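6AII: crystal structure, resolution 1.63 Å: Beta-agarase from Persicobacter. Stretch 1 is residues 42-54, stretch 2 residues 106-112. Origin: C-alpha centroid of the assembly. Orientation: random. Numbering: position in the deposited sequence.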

# COMPACT_ATOMS: atom_id res chain seq x y z
N THR A 42 -6.11 -16.15 11.78
CA THR A 42 -6.72 -17.01 10.77
C THR A 42 -6.11 -16.62 9.43
O THR A 42 -5.98 -15.42 9.20
N TYR A 43 -5.75 -17.58 8.60
CA TYR A 43 -5.52 -17.30 7.17
C TYR A 43 -6.84 -17.39 6.41
O TYR A 43 -7.34 -18.49 6.12
N ILE A 44 -7.39 -16.21 6.07
CA ILE A 44 -8.66 -16.11 5.37
C ILE A 44 -8.46 -16.71 3.99
O ILE A 44 -7.55 -16.37 3.25
N ALA A 45 -9.34 -17.68 3.68
CA ALA A 45 -9.35 -18.41 2.42
C ALA A 45 -8.05 -19.16 2.21
O ALA A 45 -7.69 -19.46 1.07
N GLY A 46 -7.30 -19.40 3.28
CA GLY A 46 -5.99 -19.97 3.19
C GLY A 46 -4.93 -19.03 2.63
O GLY A 46 -3.78 -19.46 2.40
N LYS A 47 -5.24 -17.74 2.45
CA LYS A 47 -4.35 -16.83 1.75
C LYS A 47 -3.97 -15.55 2.51
O LYS A 47 -2.92 -15.00 2.22
N TRP A 48 -4.81 -15.05 3.37
CA TRP A 48 -4.67 -13.68 3.91
C TRP A 48 -4.73 -13.76 5.45
O TRP A 48 -5.82 -13.94 6.02
N LYS A 49 -3.58 -13.52 6.10
CA LYS A 49 -3.58 -13.52 7.54
C LYS A 49 -4.28 -12.27 8.05
O LYS A 49 -3.96 -11.20 7.57
N ASN A 50 -5.18 -12.43 9.01
CA ASN A 50 -5.90 -11.31 9.64
C ASN A 50 -5.08 -10.56 10.69
O ASN A 50 -5.67 -10.04 11.63
N PHE A 51 -3.80 -10.45 10.49
CA PHE A 51 -3.00 -9.66 11.35
C PHE A 51 -1.69 -9.30 10.67
O PHE A 51 -1.35 -9.81 9.59
N TRP A 52 -0.86 -8.51 11.37
CA TRP A 52 0.53 -8.27 11.06
C TRP A 52 1.33 -9.59 11.17
O TRP A 52 0.81 -10.52 11.74
N HIS A 53 2.57 -9.58 10.70
CA HIS A 53 3.32 -10.83 10.59
C HIS A 53 3.92 -11.24 11.95
O HIS A 53 4.50 -12.32 12.02
N ASN A 54 3.75 -10.46 13.01
CA ASN A 54 4.07 -10.88 14.40
C ASN A 54 3.09 -10.20 15.36
O ASN A 54 2.06 -9.64 14.90
N GLY A 106 -7.12 -2.72 11.32
CA GLY A 106 -6.79 -4.02 10.77
C GLY A 106 -5.53 -4.01 9.92
O GLY A 106 -5.09 -2.96 9.36
N CYS A 107 -4.95 -5.20 9.78
CA CYS A 107 -3.76 -5.42 9.03
C CYS A 107 -3.82 -6.83 8.45
O CYS A 107 -4.21 -7.75 9.18
N VAL A 108 -3.52 -6.97 7.15
CA VAL A 108 -3.58 -8.23 6.48
C VAL A 108 -2.24 -8.54 5.83
O VAL A 108 -1.66 -7.65 5.18
N VAL A 109 -1.72 -9.81 5.96
CA VAL A 109 -0.47 -10.17 5.35
C VAL A 109 -0.65 -11.48 4.57
O VAL A 109 -1.29 -12.44 5.08
N SER A 110 -0.17 -11.54 3.35
CA SER A 110 -0.35 -12.75 2.56
C SER A 110 0.45 -13.91 3.13
O SER A 110 1.47 -13.70 3.76
N LYS A 111 -0.09 -15.10 2.92
CA LYS A 111 0.69 -16.33 3.11
C LYS A 111 1.75 -16.46 2.02
O LYS A 111 2.89 -16.81 2.29
N GLY A 112 1.38 -16.20 0.78
CA GLY A 112 2.27 -16.38 -0.33
C GLY A 112 3.21 -15.21 -0.57
O GLY A 112 3.15 -14.17 0.16

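The two stretches run antiparallel, and the CA pairing fixes the register: Phe51 lies across from Cys107, Lys49 from Val109, Trp48 from Ser110 and Lys47 from Lys111.

Cys107 points its CA-to-CB bond sideways, with chi1 in t (-179°). Its SG reaches Trp52 CE3 at 3.7 Å and lies 80° off the normal of the six-membered ring, so the sulfur meets the indole at its edge. Cys107 O lies 3.0 Å from Phe51 N, but the angle is too poor for a hydrogen bond. A water accepts from Cys107 N at 3.0 Å and can donate to Asn50 O, 2.9 Å away, though acceptors elsewhere in the structure compete.

Val108 (chi1 t) points away overall, yet its CG1 packs 3.7 Å from Trp48 CB, an apolar contact.

Val109 pairs with Lys49 through two backbone hydrogen bonds, Lys49 N to Val109 O at 2.7 Å and Val109 N to Lys49 O at 3.1 Å. As directly paired residues, both point to the same face of the sheet. With chi1 at 180° (t), Val109 CG2 lies 3.4 Å from Phe51 O, 4.0 Å from Trp52 CA and 3.9 Å from His53 N; Val109 CG1 and CG2 both lie 4.4 Å from His53 CB. Lys49, t at all four chi angles, leads its end away and donates from NZ to Trp52 O at 3.0 Å within its own stretch.

Ser110 forms the non-hydrogen-bonded pair with Trp48, and both side chains share the other face. Ser110 CB lies 3.9 Å from Trp48 CZ3, in an oblique position relative to the indole (Trp48 chi1 m, -45°). Chi1 in p (65°) lets Ser110 OG donate to Gly112 O at 2.7 Å. Another water donates to Ser110 O and is hydrogen-bonded to Tyr43 OH, each at 2.8 Å.

Lys111 points toward stretch 1. Its N donates to Lys47 O at 2.9 Å, at a nearly straight 170°. The chain is t, t, m, t; CE sits 3.9 Å from the Tyr43 ring centroid, only 10° off the normal, a CH-pi contact over the face. NZ, 4.8 Å from that centroid and 25° off the normal, adds a cation-pi interaction and a weak hydrogen bond to Gly46 O at 3.4 Å. Tyr43 points toward stretch 2 with chi1 in m (-79°).

Gly112 contributes through its backbone: its N donates at 3.0 Å to a water that can donate to Lys47 O, 2.8 Å away.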

# COMPACT_ATOMS: atom_id res chain seq x y z
CB THR A 42 -8.24 -16.76 10.69
OG1 THR A 42 -8.88 -16.86 11.97
CG2 THR A 42 -8.91 -17.70 9.73
CB TYR A 43 -4.48 -18.23 6.50
CG TYR A 43 -3.05 -17.87 6.80
CD1 TYR A 43 -2.41 -16.87 6.08
CD2 TYR A 43 -2.35 -18.45 7.84
CE1 TYR A 43 -1.11 -16.48 6.36
CE2 TYR A 43 -1.05 -18.07 8.14
CZ TYR A 43 -0.42 -17.10 7.39
OH TYR A 43 0.84 -16.65 7.61
CB ILE A 44 -9.16 -14.66 5.32
CG1 ILE A 44 -9.28 -14.04 6.69
CG2 ILE A 44 -10.45 -14.55 4.56
CD1 ILE A 44 -9.43 -12.53 6.73
CB ALA A 45 -9.62 -17.47 1.26
CB LYS A 47 -5.01 -16.36 0.45
CG LYS A 47 -5.26 -17.44 -0.58
CD LYS A 47 -5.99 -16.96 -1.82
CE LYS A 47 -6.26 -18.13 -2.75
NZ LYS A 47 -7.10 -17.70 -3.91
CB TRP A 48 -5.80 -12.76 3.39
CG TRP A 48 -6.06 -12.90 1.92
CD1 TRP A 48 -7.14 -13.47 1.34
CD2 TRP A 48 -5.17 -12.53 0.85
NE1 TRP A 48 -7.00 -13.48 -0.02
CE2 TRP A 48 -5.81 -12.90 -0.36
CE3 TRP A 48 -3.92 -11.88 0.78
CZ2 TRP A 48 -5.25 -12.67 -1.61
CZ3 TRP A 48 -3.36 -11.70 -0.46
CH2 TRP A 48 -4.03 -12.06 -1.64
CB LYS A 49 -2.17 -13.52 8.13
CG LYS A 49 -2.06 -13.81 9.64
CD LYS A 49 -0.64 -13.58 10.10
CE LYS A 49 -0.24 -14.12 11.45
NZ LYS A 49 1.04 -13.48 11.86
CB ASN A 50 -7.24 -11.72 10.19
CG ASN A 50 -7.20 -12.75 11.30
OD1 ASN A 50 -6.12 -13.28 11.58
ND2 ASN A 50 -8.35 -12.99 11.94
CB PHE A 51 -2.71 -10.44 12.65
CG PHE A 51 -2.46 -9.52 13.83
CD1 PHE A 51 -3.51 -8.80 14.39
CD2 PHE A 51 -1.19 -9.36 14.34
CE1 PHE A 51 -3.27 -7.92 15.44
CE2 PHE A 51 -0.95 -8.46 15.39
CZ PHE A 51 -2.00 -7.80 15.98
CB TRP A 52 1.02 -7.19 12.02
CG TRP A 52 2.46 -6.84 11.99
CD1 TRP A 52 3.40 -6.98 12.99
CD2 TRP A 52 3.12 -6.11 10.95
NE1 TRP A 52 4.61 -6.48 12.58
CE2 TRP A 52 4.46 -5.92 11.34
CE3 TRP A 52 2.71 -5.64 9.70
CZ2 TRP A 52 5.39 -5.24 10.56
CZ3 TRP A 52 3.65 -5.01 8.91
CH2 TRP A 52 4.96 -4.81 9.33
CB HIS A 53 4.24 -10.77 9.37
CG HIS A 53 5.23 -9.67 9.40
ND1 HIS A 53 6.29 -9.68 10.28
CD2 HIS A 53 5.33 -8.55 8.66
CE1 HIS A 53 7.02 -8.59 10.09
NE2 HIS A 53 6.45 -7.89 9.09
CB ASN A 54 5.57 -10.67 14.68
CG ASN A 54 5.97 -9.21 14.59
OD1 ASN A 54 5.28 -8.35 15.15
ND2 ASN A 54 7.03 -8.93 13.85
CB CYS A 107 -2.54 -5.23 9.93
SG CYS A 107 -0.98 -5.45 9.09
CB VAL A 108 -4.71 -8.18 5.44
CG1 VAL A 108 -4.70 -9.41 4.59
CG2 VAL A 108 -6.04 -8.00 6.14
CB VAL A 109 0.66 -10.32 6.39
CG1 VAL A 109 1.93 -10.71 5.67
CG2 VAL A 109 0.86 -9.04 7.19
CB SER A 110 0.08 -12.54 1.13
OG SER A 110 1.45 -12.30 0.99
CB LYS A 111 -0.24 -17.55 3.09
CG LYS A 111 0.55 -18.84 3.33
CD LYS A 111 -0.33 -20.05 3.27
CE LYS A 111 -1.06 -20.28 4.56
NZ LYS A 111 -1.97 -21.46 4.44
O HOH W 1 2.16 -14.55 6.34
O HOH W 2 -1.47 -15.90 -0.01
O HOH W 3 -5.78 -7.12 11.91